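Local coordinates for protein deacylase (Burkholderia multivorans, PDB 5THW) that probably hydrolyses N-carbamoyl amino acids as a two-zinc amidohydrolase of the peptidase M20 family, and here holds N-carbamoyl-beta-alanine in its active site, at residues Trp146-Gly151 and Ala157-Gly162; Ile212-Ile217 and Ile401-Val406; Asp230-Arg235 and Phe280-Val285; Asp307-Asp312 and Ser375-Asp380. One frame throughout, in Å; residues are numbered along the deposited sequence.

Interaction 1: residues Trp146-Gly151 and Ala157-Gly162. With ZN (zinc ion), chain F; URP (N-(aminocarbonyl)-beta-alanine), chain G.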
loop_
_atom_site.group_PDB
_atom_site.type_symbol
_atom_site.label_atom_id
_atom_site.label_comp_id
_atom_site.label_asym_id
_atom_site.label_seq_id
_atom_site.Cartn_x
_atom_site.Cartn_y
_atom_site.Cartn_z
ATOM N N TRP A 146 -25.333 -9.818 15.384
ATOM C CA TRP A 146 -24.573 -10.724 14.526
ATOM C C TRP A 146 -23.116 -10.271 14.446
ATOM O O TRP A 146 -22.837 -9.086 14.236
ATOM C CB TRP A 146 -25.197 -10.796 13.130
ATOM C CG TRP A 146 -26.626 -11.256 13.147
ATOM C CD1 TRP A 146 -27.736 -10.492 12.921
ATOM C CD2 TRP A 146 -27.102 -12.581 13.427
ATOM N NE1 TRP A 146 -28.871 -11.264 13.023
ATOM C CE2 TRP A 146 -28.510 -12.546 13.339
ATOM C CE3 TRP A 146 -26.476 -13.789 13.744
ATOM C CZ2 TRP A 146 -29.300 -13.671 13.555
ATOM C CZ3 TRP A 146 -27.263 -14.908 13.956
ATOM C CH2 TRP A 146 -28.660 -14.840 13.860
ATOM N N THR A 147 -22.194 -11.220 14.618
ATOM C CA THR A 147 -20.769 -10.910 14.651
ATOM C C THR A 147 -20.225 -10.595 13.263
ATOM O O THR A 147 -20.540 -11.279 12.286
ATOM C CB THR A 147 -19.987 -12.081 15.255
ATOM O OG1 THR A 147 -20.441 -12.319 16.591
ATOM C CG2 THR A 147 -18.486 -11.800 15.274
ATOM N N ASN A 148 -19.386 -9.556 13.196
ATOM C CA ASN A 148 -18.585 -9.229 12.015
ATOM C C ASN A 148 -19.432 -9.255 10.743
ATOM O O ASN A 148 -19.081 -9.886 9.738
ATOM C CB ASN A 148 -17.395 -10.185 11.897
ATOM C CG ASN A 148 -16.417 -9.771 10.808
ATOM O OD1 ASN A 148 -16.049 -8.606 10.706
ATOM N ND2 ASN A 148 -16.031 -10.720 9.963
ATOM N N GLU A 149 -20.555 -8.529 10.780
ATOM C CA GLU A 149 -21.430 -8.478 9.608
ATOM C C GLU A 149 -20.791 -7.702 8.466
ATOM O O GLU A 149 -20.978 -8.054 7.298
ATOM C CB GLU A 149 -22.790 -7.886 9.974
ATOM C CG GLU A 149 -23.800 -7.899 8.850
ATOM C CD GLU A 149 -23.686 -6.688 7.941
ATOM O OE1 GLU A 149 -23.044 -5.692 8.345
ATOM O OE2 GLU A 149 -24.250 -6.727 6.828
ATOM N N GLU A 150 -20.033 -6.648 8.789
ATOM C CA GLU A 150 -19.480 -5.763 7.766
ATOM C C GLU A 150 -18.525 -6.490 6.831
ATOM O O GLU A 150 -18.445 -6.151 5.644
ATOM C CB GLU A 150 -18.757 -4.579 8.423
ATOM C CG GLU A 150 -19.678 -3.524 9.021
ATOM C CD GLU A 150 -20.402 -2.703 7.963
ATOM O OE1 GLU A 150 -20.125 -2.891 6.758
ATOM O OE2 GLU A 150 -21.260 -1.880 8.339
ATOM N N GLY A 151 -17.792 -7.479 7.334
ATOM C CA GLY A 151 -16.831 -8.158 6.487
ATOM C C GLY A 151 -15.628 -7.322 6.123
ATOM O O GLY A 151 -14.966 -7.599 5.119
ATOM N N ALA A 157 -18.397 -10.709 4.429
ATOM C CA ALA A 157 -19.491 -10.180 5.231
ATOM C C ALA A 157 -20.452 -11.286 5.678
ATOM O O ALA A 157 -20.451 -12.400 5.150
ATOM C CB ALA A 157 -20.258 -9.124 4.437
ATOM N N MET A 158 -21.235 -10.976 6.714
ATOM C CA MET A 158 -22.350 -11.812 7.165
ATOM C C MET A 158 -21.925 -13.234 7.509
ATOM O O MET A 158 -22.723 -14.166 7.382
ATOM C CB MET A 158 -23.457 -11.866 6.107
ATOM C CG MET A 158 -24.080 -10.523 5.780
ATOM S SD MET A 158 -24.402 -10.336 4.013
ATOM C CE MET A 158 -25.527 -11.692 3.692
ATOM N N VAL A 159 -20.678 -13.420 7.946
ATOM C CA VAL A 159 -20.178 -14.774 8.164
ATOM C C VAL A 159 -20.864 -15.424 9.369
ATOM O O VAL A 159 -21.134 -16.632 9.367
ATOM C CB VAL A 159 -18.641 -14.762 8.288
ATOM C CG1 VAL A 159 -18.193 -13.891 9.460
ATOM C CG2 VAL A 159 -18.101 -16.190 8.425
ATOM N N ALA A 160 -21.185 -14.639 10.403
ATOM C CA ALA A 160 -21.734 -15.237 11.618
ATOM C C ALA A 160 -23.180 -15.677 11.412
ATOM O O ALA A 160 -23.563 -16.776 11.834
ATOM C CB ALA A 160 -21.625 -14.263 12.791
ATOM N N SER A 161 -23.999 -14.844 10.762
ATOM C CA SER A 161 -25.334 -15.304 10.398
ATOM C C SER A 161 -25.263 -16.409 9.352
ATOM O O SER A 161 -26.152 -17.267 9.291
ATOM C CB SER A 161 -26.186 -14.136 9.895
ATOM O OG SER A 161 -25.560 -13.468 8.811
ATOM N N GLY A 162 -24.198 -16.421 8.545
ATOM C CA GLY A 162 -24.018 -17.494 7.580
ATOM C C GLY A 162 -23.800 -18.842 8.232
ATOM O O GLY A 162 -24.350 -19.852 7.789
HETATM ZN ZN ZN F . -22.258 -1.434 6.508
HETATM O O2 URP G . -23.555 -2.307 4.850
HETATM C C2 URP G . -23.767 -3.362 5.417
HETATM N N3 URP G . -24.001 -3.402 6.722
HETATM N N1 URP G . -23.749 -4.511 4.757
HETATM C C6 URP G . -22.525 -5.288 4.651
HETATM C C5 URP G . -22.575 -6.289 3.506
HETATM C C4 URP G . -22.533 -5.502 2.221
HETATM O O42 URP G . -23.572 -5.434 1.526
HETATM O O41 URP G . -21.459 -4.945 1.903
HETATM O O HOH W 1 -22.582 -12.003 10.653
#
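Met158 N donates a hydrogen bond to Glu149 O at 3.0 Å, drawing the Glu149-Glu150 turn of the M20 metal site against the start of helix 159-164, where Met158 is the N-cap residue. Packing is close at two points: Ala157 CB sits 3.1 Å from Glu149 O, and Ala160 CB is 3.2 Å from Thr147 O. Ser161 CB lies over one face of the Trp146 six-membered ring, a CH-pi contact 4.1 Å from the centroid, while its OG is hydrogen-bonded to Asp380 OD1. Not every approach is direct: a water next to these close contacts donates to Thr147 O at 2.7 Å and accepts from Ser161 N. Both glutamates turn away from the helix, Glu149 toward the ligand and Glu150 to a zinc. Glu149 leaves with CG anti to its backbone N (chi1 -175°) and bends at chi2, which brings OE1 to 3.0 Å from URP N3. Glu150 OE1 also accepts from Gln108 NE2, and the carboxylate grips its zinc unevenly, OE2 at 2.1 Å and OE1 at 2.6 Å.

Interaction 2: residues Ile212-Ile217 and Ile401-Val406. With ZN (zinc ion), chain F; URP (N-(aminocarbonyl)-beta-alanine), chain G.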
loop_
_atom_site.group_PDB
_atom_site.type_symbol
_atom_site.label_atom_id
_atom_site.label_comp_id
_atom_site.label_asym_id
_atom_site.label_seq_id
_atom_site.Cartn_x
_atom_site.Cartn_y
_atom_site.Cartn_z
ATOM N N ILE A 212 -31.296 1.182 7.704
ATOM C CA ILE A 212 -31.326 2.322 6.785
ATOM C C ILE A 212 -31.051 1.840 5.362
ATOM O O ILE A 212 -30.338 0.850 5.140
ATOM C CB ILE A 212 -30.322 3.420 7.179
ATOM C CG1 ILE A 212 -28.906 2.849 7.233
ATOM C CG2 ILE A 212 -30.725 4.077 8.497
ATOM C CD1 ILE A 212 -27.828 3.867 6.953
ATOM N N GLU A 213 -31.613 2.558 4.384
ATOM C CA GLU A 213 -31.552 2.115 2.990
ATOM C C GLU A 213 -30.117 2.017 2.487
ATOM O O GLU A 213 -29.790 1.137 1.680
ATOM C CB GLU A 213 -32.346 3.071 2.096
ATOM C CG GLU A 213 -32.364 2.649 0.632
ATOM C CD GLU A 213 -32.844 3.752 -0.301
ATOM O OE1 GLU A 213 -33.661 4.595 0.135
ATOM O OE2 GLU A 213 -32.412 3.764 -1.476
ATOM N N GLN A 214 -29.252 2.920 2.942
ATOM C CA GLN A 214 -27.894 3.080 2.424
ATOM C C GLN A 214 -27.887 3.498 0.956
ATOM O O GLN A 214 -26.854 3.402 0.283
ATOM C CB GLN A 214 -27.062 1.805 2.643
ATOM C CG GLN A 214 -27.206 1.252 4.063
ATOM C CD GLN A 214 -26.400 -0.013 4.305
ATOM O OE1 GLN A 214 -26.806 -1.101 3.902
ATOM N NE2 GLN A 214 -25.269 0.120 5.001
ATOM N N GLY A 215 -29.032 3.983 0.466
ATOM C CA GLY A 215 -29.184 4.494 -0.874
ATOM C C GLY A 215 -30.144 5.670 -0.892
ATOM O O GLY A 215 -30.750 6.016 0.128
ATOM N N PRO A 216 -30.313 6.302 -2.055
ATOM C CA PRO A 216 -31.075 7.562 -2.147
ATOM C C PRO A 216 -32.555 7.458 -2.518
ATOM O O PRO A 216 -33.206 8.505 -2.615
ATOM C CB PRO A 216 -30.313 8.296 -3.256
ATOM C CG PRO A 216 -29.916 7.198 -4.187
ATOM C CD PRO A 216 -29.622 5.987 -3.319
ATOM N N ILE A 217 -33.092 6.254 -2.732
ATOM C CA ILE A 217 -34.407 6.112 -3.356
ATOM C C ILE A 217 -35.517 6.659 -2.458
ATOM O O ILE A 217 -36.340 7.475 -2.899
ATOM C CB ILE A 217 -34.657 4.643 -3.736
ATOM C CG1 ILE A 217 -33.587 4.168 -4.717
ATOM C CG2 ILE A 217 -36.047 4.472 -4.326
ATOM C CD1 ILE A 217 -33.830 2.778 -5.237
ATOM N N ILE A 401 -26.297 8.305 1.517
ATOM C CA ILE A 401 -24.914 7.910 1.748
ATOM C C ILE A 401 -24.804 7.038 2.998
ATOM O O ILE A 401 -25.403 7.327 4.044
ATOM C CB ILE A 401 -23.991 9.144 1.813
ATOM C CG1 ILE A 401 -22.533 8.693 1.861
ATOM C CG2 ILE A 401 -24.344 10.050 2.981
ATOM C CD1 ILE A 401 -21.581 9.647 1.187
ATOM N N SER A 402 -24.037 5.956 2.878
ATOM C CA SER A 402 -23.660 5.088 3.987
ATOM C C SER A 402 -22.210 4.674 3.777
ATOM O O SER A 402 -21.632 4.882 2.702
ATOM C CB SER A 402 -24.566 3.853 4.092
ATOM O OG SER A 402 -24.275 3.085 5.256
ATOM N N HIS A 403 -21.618 4.083 4.818
ATOM C CA HIS A 403 -20.171 3.828 4.862
ATOM C C HIS A 403 -19.381 5.120 4.687
ATOM O O HIS A 403 -18.280 5.134 4.132
ATOM C CB HIS A 403 -19.738 2.770 3.842
ATOM C CG HIS A 403 -20.152 1.382 4.219
ATOM N ND1 HIS A 403 -19.894 0.281 3.430
ATOM C CD2 HIS A 403 -20.810 0.918 5.309
ATOM C CE1 HIS A 403 -20.368 -0.802 4.021
ATOM N NE2 HIS A 403 -20.935 -0.441 5.159
ATOM N N ASN A 404 -19.972 6.208 5.173
ATOM C CA ASN A 404 -19.355 7.515 5.295
ATOM C C ASN A 404 -19.791 8.052 6.649
ATOM O O ASN A 404 -20.903 7.774 7.112
ATOM C CB ASN A 404 -19.785 8.485 4.182
ATOM C CG ASN A 404 -18.891 9.730 4.103
ATOM O OD1 ASN A 404 -18.901 10.580 5.000
ATOM N ND2 ASN A 404 -18.118 9.843 3.014
ATOM N N GLU A 405 -18.894 8.799 7.296
ATOM C CA GLU A 405 -19.164 9.294 8.641
ATOM C C GLU A 405 -20.306 10.313 8.688
ATOM O O GLU A 405 -20.845 10.558 9.774
ATOM C CB GLU A 405 -17.875 9.852 9.243
ATOM C CG GLU A 405 -16.870 8.740 9.562
ATOM C CD GLU A 405 -15.418 9.201 9.554
ATOM O OE1 GLU A 405 -15.046 10.024 10.420
ATOM O OE2 GLU A 405 -14.646 8.736 8.679
ATOM N N VAL A 406 -20.696 10.904 7.552
ATOM C CA VAL A 406 -21.785 11.881 7.538
ATOM C C VAL A 406 -23.128 11.188 7.335
ATOM O O VAL A 406 -24.147 11.852 7.119
ATOM C CB VAL A 406 -21.584 12.958 6.452
ATOM C CG1 VAL A 406 -20.250 13.666 6.625
ATOM C CG2 VAL A 406 -21.735 12.359 5.048
HETATM ZN ZN ZN F . -22.258 -1.434 6.508
HETATM O O2 URP G . -23.555 -2.307 4.850
HETATM C C2 URP G . -23.767 -3.362 5.417
HETATM N N3 URP G . -24.001 -3.402 6.722
HETATM N N1 URP G . -23.749 -4.511 4.757
HETATM C C6 URP G . -22.525 -5.288 4.651
HETATM C C5 URP G . -22.575 -6.289 3.506
HETATM C C4 URP G . -22.533 -5.502 2.221
HETATM O O42 URP G . -23.572 -5.434 1.526
HETATM O O41 URP G . -21.459 -4.945 1.903
#
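Gln214 and Ser402 meet side chain to side chain where two loops of the M20 dinuclear zinc site converge, one following strand 206-212 and the other leading toward helix 411-429. The Gln214 chain runs extended beyond CG (chi2 180°), passing alongside Ser402 with CB 3.5 Å from Ser402 CB, and delivers its amide to the ligand. NE2 donates to Ser402 OG at 3.1 Å, with the hydroxyl oxygen close to the amide plane and an N-H...O angle of 160°. The same nitrogen donates to URP O2 at 3.0 Å, so two bonds hold the amide and help fix its rotation. Ser402 OG turns toward Gln214 because it stands anti to its own backbone N (chi1 -174°); it is also hydrogen-bonded to Glu407, making Ser402 a second-shell support for the ligand-binding amide. Ile212 CD1 packs 4.0 Å from the same OG. His403 comes to the ligand oxygen from the metal side, with NE2 3.2 Å from URP O2. On the other ring nitrogen, ND1 is hydrogen-bonded to Asn296 O of the second subunit, and a ring of that subunit, His247, stacks on the imidazole. His403 NE2 binds the zinc at 2.1 Å.

Interaction 3: residues Asp230-Arg235 and Phe280-Val285. With URP (N-(aminocarbonyl)-beta-alanine), chain G.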
loop_
_atom_site.group_PDB
_atom_site.type_symbol
_atom_site.label_atom_id
_atom_site.label_comp_id
_atom_site.label_asym_id
_atom_site.label_seq_id
_atom_site.Cartn_x
_atom_site.Cartn_y
_atom_site.Cartn_z
ATOM N N ASP A 230 -36.692 -7.736 -1.967
ATOM C CA ASP A 230 -35.585 -8.562 -2.424
ATOM C C ASP A 230 -34.266 -7.940 -1.993
ATOM O O ASP A 230 -34.184 -6.753 -1.667
ATOM C CB ASP A 230 -35.590 -8.735 -3.951
ATOM C CG ASP A 230 -36.886 -9.332 -4.468
ATOM O OD1 ASP A 230 -37.879 -8.580 -4.601
ATOM O OD2 ASP A 230 -36.909 -10.553 -4.737
ATOM N N ALA A 231 -33.222 -8.763 -2.008
ATOM C CA ALA A 231 -31.859 -8.283 -1.831
ATOM C C ALA A 231 -31.007 -8.858 -2.951
ATOM O O ALA A 231 -31.103 -10.053 -3.255
ATOM C CB ALA A 231 -31.298 -8.675 -0.460
ATOM N N GLN A 232 -30.181 -8.010 -3.559
ATOM C CA GLN A 232 -29.390 -8.426 -4.709
ATOM C C GLN A 232 -28.283 -9.386 -4.279
ATOM O O GLN A 232 -27.835 -9.375 -3.129
ATOM C CB GLN A 232 -28.815 -7.213 -5.445
ATOM C CG GLN A 232 -27.720 -6.443 -4.736
ATOM C CD GLN A 232 -27.138 -5.343 -5.616
ATOM O OE1 GLN A 232 -27.305 -5.355 -6.836
ATOM N NE2 GLN A 232 -26.475 -4.374 -4.996
ATOM N N GLY A 233 -27.870 -10.253 -5.218
ATOM C CA GLY A 233 -26.742 -11.132 -4.982
ATOM C C GLY A 233 -25.389 -10.453 -5.136
ATOM O O GLY A 233 -25.242 -9.413 -5.777
ATOM N N GLN A 234 -24.380 -11.056 -4.504
ATOM C CA GLN A 234 -23.033 -10.504 -4.483
ATOM C C GLN A 234 -21.993 -11.583 -4.762
ATOM O O GLN A 234 -22.195 -12.766 -4.474
ATOM C CB GLN A 234 -22.695 -9.833 -3.145
ATOM C CG GLN A 234 -23.732 -8.873 -2.602
ATOM C CD GLN A 234 -23.177 -8.022 -1.475
ATOM O OE1 GLN A 234 -21.994 -7.687 -1.462
ATOM N NE2 GLN A 234 -24.020 -7.699 -0.504
ATOM N N ARG A 235 -20.857 -11.137 -5.298
ATOM C CA ARG A 235 -19.680 -11.969 -5.523
ATOM C C ARG A 235 -18.464 -11.143 -5.130
ATOM O O ARG A 235 -18.289 -10.029 -5.631
ATOM C CB ARG A 235 -19.570 -12.397 -6.991
ATOM C CG ARG A 235 -20.410 -13.591 -7.423
ATOM C CD ARG A 235 -20.265 -13.788 -8.936
ATOM N NE ARG A 235 -21.312 -14.622 -9.521
ATOM C CZ ARG A 235 -21.135 -15.853 -9.993
ATOM N NH1 ARG A 235 -19.935 -16.419 -9.975
ATOM N NH2 ARG A 235 -22.164 -16.512 -10.504
ATOM N N PHE A 280 -28.423 -1.161 -12.369
ATOM C CA PHE A 280 -28.273 -1.808 -11.063
ATOM C C PHE A 280 -26.927 -2.498 -10.850
ATOM O O PHE A 280 -26.678 -2.993 -9.743
ATOM C CB PHE A 280 -29.390 -2.839 -10.828
ATOM C CG PHE A 280 -30.772 -2.270 -10.917
ATOM C CD1 PHE A 280 -31.099 -1.111 -10.232
ATOM C CD2 PHE A 280 -31.749 -2.895 -11.674
ATOM C CE1 PHE A 280 -32.374 -0.580 -10.304
ATOM C CE2 PHE A 280 -33.027 -2.371 -11.749
ATOM C CZ PHE A 280 -33.339 -1.210 -11.060
ATOM N N GLY A 281 -26.062 -2.558 -11.861
ATOM C CA GLY A 281 -24.764 -3.180 -11.659
ATOM C C GLY A 281 -23.932 -2.411 -10.646
ATOM O O GLY A 281 -23.898 -1.178 -10.642
ATOM N N CYS A 282 -23.240 -3.150 -9.790
ATOM C CA CYS A 282 -22.365 -2.552 -8.792
ATOM C C CYS A 282 -21.002 -3.207 -8.910
ATOM O O CYS A 282 -20.908 -4.440 -8.962
ATOM C CB CYS A 282 -22.931 -2.742 -7.381
ATOM S SG CYS A 282 -24.576 -2.019 -7.114
ATOM N N ALA A 283 -19.949 -2.391 -8.960
ATOM C CA ALA A 283 -18.597 -2.922 -9.084
ATOM C C ALA A 283 -17.604 -1.976 -8.413
ATOM O O ALA A 283 -17.619 -0.770 -8.678
ATOM C CB ALA A 283 -18.247 -3.143 -10.560
ATOM N N THR A 284 -16.760 -2.514 -7.527
ATOM C CA THR A 284 -15.855 -1.677 -6.744
ATOM C C THR A 284 -14.585 -2.434 -6.377
ATOM O O THR A 284 -14.625 -3.633 -6.093
ATOM C CB THR A 284 -16.526 -1.151 -5.469
ATOM O OG1 THR A 284 -17.804 -0.600 -5.798
ATOM C CG2 THR A 284 -15.673 -0.068 -4.813
ATOM N N VAL A 285 -13.457 -1.726 -6.404
ATOM C CA VAL A 285 -12.213 -2.183 -5.793
ATOM C C VAL A 285 -11.956 -1.286 -4.589
ATOM O O VAL A 285 -11.625 -0.104 -4.741
ATOM C CB VAL A 285 -11.033 -2.156 -6.772
ATOM C CG1 VAL A 285 -9.735 -2.474 -6.026
ATOM C CG2 VAL A 285 -11.261 -3.139 -7.925
HETATM O O2 URP G . -23.555 -2.307 4.850
HETATM C C2 URP G . -23.767 -3.362 5.417
HETATM N N3 URP G . -24.001 -3.402 6.722
HETATM N N1 URP G . -23.749 -4.511 4.757
HETATM C C6 URP G . -22.525 -5.288 4.651
HETATM C C5 URP G . -22.575 -6.289 3.506
HETATM C C4 URP G . -22.533 -5.502 2.221
HETATM O O42 URP G . -23.572 -5.434 1.526
HETATM O O41 URP G . -21.459 -4.945 1.903
#
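Beside the carboxylate end of the ligand pocket, Gln232, at a break in strand 225-242, reaches across strand 297-310 to Cys282 of strand 282-291. The Gln232 chain is extended beyond CG, and its NE2 comes to Cys282 SG at 3.7 Å. The N-H points almost straight at the sulfur (166°), but at this length the hydrogen bond is weak; the stronger partner of NE2 is Gly376 O. Gln232 OE1, on the other branch of the amide, comes 3.8 Å from Phe280 O. The backbones stay well apart, with 9.2 Å between Gln232 CA and Phe280 CA, because strand 297-310 pairs antiparallel with both strands and Arg309 touches both Gln232 and Cys282. Gln232 and Cys282 both lie in the region of the M20 dimerisation domain, and Cys282 also packs on Gly249 of the second subunit. Two residues along from Gln232, Gln234 NE2 donates a hydrogen bond to URP O42 at 3.1 Å; this nitrogen is also hydrogen-bonded to Tyr346 OH, while OE1 accepts from Trp236 NE1.

Interaction 4: residues Asp307-Asp312 and Ser375-Asp380. With URP (N-(aminocarbonyl)-beta-alanine), chain G.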
loop_
_atom_site.group_PDB
_atom_site.type_symbol
_atom_site.label_atom_id
_atom_site.label_comp_id
_atom_site.label_asym_id
_atom_site.label_seq_id
_atom_site.Cartn_x
_atom_site.Cartn_y
_atom_site.Cartn_z
ATOM N N ASP A 307 -15.617 -6.310 -5.735
ATOM C CA ASP A 307 -16.977 -6.359 -5.206
ATOM C C ASP A 307 -17.927 -6.259 -6.396
ATOM O O ASP A 307 -17.956 -5.232 -7.081
ATOM C CB ASP A 307 -17.189 -5.209 -4.213
ATOM C CG ASP A 307 -18.578 -5.208 -3.560
ATOM O OD1 ASP A 307 -18.644 -5.193 -2.312
ATOM O OD2 ASP A 307 -19.601 -5.210 -4.281
ATOM N N PHE A 308 -18.662 -7.335 -6.678
ATOM C CA PHE A 308 -19.680 -7.348 -7.724
ATOM C C PHE A 308 -21.059 -7.539 -7.099
ATOM O O PHE A 308 -21.231 -8.352 -6.182
ATOM C CB PHE A 308 -19.435 -8.461 -8.748
ATOM C CG PHE A 308 -18.384 -8.143 -9.776
ATOM C CD1 PHE A 308 -17.987 -6.839 -10.012
ATOM C CD2 PHE A 308 -17.837 -9.156 -10.552
ATOM C CE1 PHE A 308 -17.022 -6.552 -10.969
ATOM C CE2 PHE A 308 -16.884 -8.877 -11.517
ATOM C CZ PHE A 308 -16.475 -7.568 -11.726
ATOM N N ARG A 309 -22.046 -6.791 -7.588
ATOM C CA ARG A 309 -23.418 -6.948 -7.122
ATOM C C ARG A 309 -24.384 -6.774 -8.282
ATOM O O ARG A 309 -24.143 -5.965 -9.178
ATOM C CB ARG A 309 -23.770 -5.945 -6.010
ATOM C CG ARG A 309 -22.811 -5.969 -4.845
ATOM C CD ARG A 309 -23.171 -5.001 -3.751
ATOM N NE ARG A 309 -22.034 -4.820 -2.856
ATOM C CZ ARG A 309 -22.132 -4.599 -1.551
ATOM N NH1 ARG A 309 -23.329 -4.540 -0.974
ATOM N NH2 ARG A 309 -21.030 -4.443 -0.822
ATOM N N HIS A 310 -25.464 -7.553 -8.270
ATOM C CA HIS A 310 -26.559 -7.356 -9.208
ATOM C C HIS A 310 -27.791 -8.061 -8.665
ATOM O O HIS A 310 -27.663 -9.079 -7.974
ATOM C CB HIS A 310 -26.211 -7.878 -10.610
ATOM C CG HIS A 310 -27.048 -7.271 -11.696
ATOM N ND1 HIS A 310 -28.264 -7.795 -12.083
ATOM C CD2 HIS A 310 -26.857 -6.165 -12.456
ATOM C CE1 HIS A 310 -28.781 -7.044 -13.040
ATOM N NE2 HIS A 310 -27.948 -6.047 -13.284
ATOM N N PRO A 311 -28.992 -7.528 -8.920
ATOM C CA PRO A 311 -30.212 -8.224 -8.479
ATOM C C PRO A 311 -30.551 -9.453 -9.299
ATOM O O PRO A 311 -31.390 -10.246 -8.857
ATOM C CB PRO A 311 -31.297 -7.148 -8.615
ATOM C CG PRO A 311 -30.764 -6.209 -9.647
ATOM C CD PRO A 311 -29.283 -6.176 -9.424
ATOM N N ASP A 312 -29.924 -9.645 -10.459
ATOM C CA ASP A 312 -30.184 -10.780 -11.339
ATOM C C ASP A 312 -28.951 -11.675 -11.321
ATOM O O ASP A 312 -27.862 -11.238 -11.711
ATOM C CB ASP A 312 -30.498 -10.295 -12.757
ATOM C CG ASP A 312 -30.919 -11.418 -13.701
ATOM O OD1 ASP A 312 -30.248 -12.472 -13.739
ATOM O OD2 ASP A 312 -31.920 -11.232 -14.434
ATOM N N SER A 375 -32.977 -4.407 -1.657
ATOM C CA SER A 375 -31.845 -4.028 -0.811
ATOM C C SER A 375 -30.526 -4.095 -1.574
ATOM O O SER A 375 -30.144 -5.155 -2.084
ATOM C CB SER A 375 -31.778 -4.923 0.418
ATOM O OG SER A 375 -30.577 -4.672 1.112
ATOM N N GLY A 376 -29.817 -2.963 -1.629
ATOM C CA GLY A 376 -28.542 -2.908 -2.324
ATOM C C GLY A 376 -27.384 -3.525 -1.572
ATOM O O GLY A 376 -26.362 -3.844 -2.187
ATOM N N ALA A 377 -27.523 -3.714 -0.266
ATOM C CA ALA A 377 -26.474 -4.284 0.558
ATOM C C ALA A 377 -26.925 -5.631 1.093
ATOM O O ALA A 377 -28.110 -5.977 1.064
ATOM C CB ALA A 377 -26.104 -3.361 1.731
ATOM N N GLY A 378 -25.951 -6.395 1.572
ATOM C CA GLY A 378 -26.237 -7.656 2.209
ATOM C C GLY A 378 -26.506 -7.418 3.683
ATOM O O GLY A 378 -25.917 -6.535 4.305
ATOM N N HIS A 379 -27.414 -8.212 4.233
ATOM C CA HIS A 379 -27.733 -8.098 5.640
ATOM C C HIS A 379 -27.838 -9.507 6.192
ATOM O O HIS A 379 -27.992 -10.476 5.443
ATOM C CB HIS A 379 -29.031 -7.303 5.858
ATOM C CG HIS A 379 -29.041 -5.976 5.159
ATOM N ND1 HIS A 379 -28.319 -4.890 5.606
ATOM C CD2 HIS A 379 -29.695 -5.561 4.047
ATOM C CE1 HIS A 379 -28.518 -3.867 4.793
ATOM N NE2 HIS A 379 -29.353 -4.247 3.842
ATOM N N ASP A 380 -27.723 -9.611 7.516
ATOM C CA ASP A 380 -27.895 -10.900 8.175
ATOM C C ASP A 380 -29.252 -11.521 7.852
ATOM O O ASP A 380 -29.393 -12.748 7.861
ATOM C CB ASP A 380 -27.694 -10.719 9.673
ATOM C CG ASP A 380 -26.300 -10.178 10.007
ATOM O OD1 ASP A 380 -25.293 -10.858 9.696
ATOM O OD2 ASP A 380 -26.212 -9.057 10.559
HETATM O O2 URP G . -23.555 -2.307 4.850
HETATM C C2 URP G . -23.767 -3.362 5.417
HETATM N N3 URP G . -24.001 -3.402 6.722
HETATM N N1 URP G . -23.749 -4.511 4.757
HETATM C C6 URP G . -22.525 -5.288 4.651
HETATM C C5 URP G . -22.575 -6.289 3.506
HETATM C C4 URP G . -22.533 -5.502 2.221
HETATM O O42 URP G . -23.572 -5.434 1.526
HETATM O O41 URP G . -21.459 -4.945 1.903
#
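Strand 307-310 passes the loop that follows strand 370-375 without pairing to it, the nearest CA atoms, those of Arg309 and Gly376, being 8.1 Å apart. Only the side chain of Arg309 spans that gap, and it forms much of the carboxylate-binding corner of this M20 active site. The arm runs extended from CG to NE (chi2 -179°), which carries the guanidinium over to the loop and ligand. Its NE and NH2 edge grips Asp307 side-on: NE meets OD2 at 2.8 Å in a salt bridge, NH2 meets OD1, and both oxygens use their syn lone pairs close to the guanidinium plane. That hold fixes the rotation of the group and leaves NH1 and the other N-H of NH2 directed at the ligand. NH2 donates to URP O41 at 2.8 Å and NH1 to URP O42 at 2.7 Å, the NH1 bond being the more bent (135°), so each carboxylate oxygen receives one nitrogen of the guanidinium. NH1 also makes a weak bond to Gly376 O at 3.3 Å, lying at the guanidinium edge. Next in the loop, Ala377 sets its CB 3.3 Å from URP O42. His247 of the second subunit packs on this alanine. Gly378 works through its backbone alone: its O accepts from URP N1 at 3.0 Å, and its N donates almost straight (171°) to URP O42 at 2.6 Å.

All four contacts converge on one ligand. Interactions 1 and 2 lie at its zinc end, their centres 19 Å apart, and meet where Glu150 and His403 share a metal. Interactions 3 and 4 take its carboxylate end; their centres are only 4 Å apart, and they share the sheet containing strands 225-242, 282-291 and 297-310. Along the chain, interaction 1 comes first, while residues 212-217 and 401-406 of interaction 2 bracket 3 and 4 in sequence. Interaction 4 touches the other three: Asp380 is hydrogen-bonded to Ser161, Ala377 packs on Gln214, and Gly376 O takes a hydrogen bond from Gln232. His247 and Asn296 of the second subunit also bond to the ligand, so the pocket is completed by the dimer.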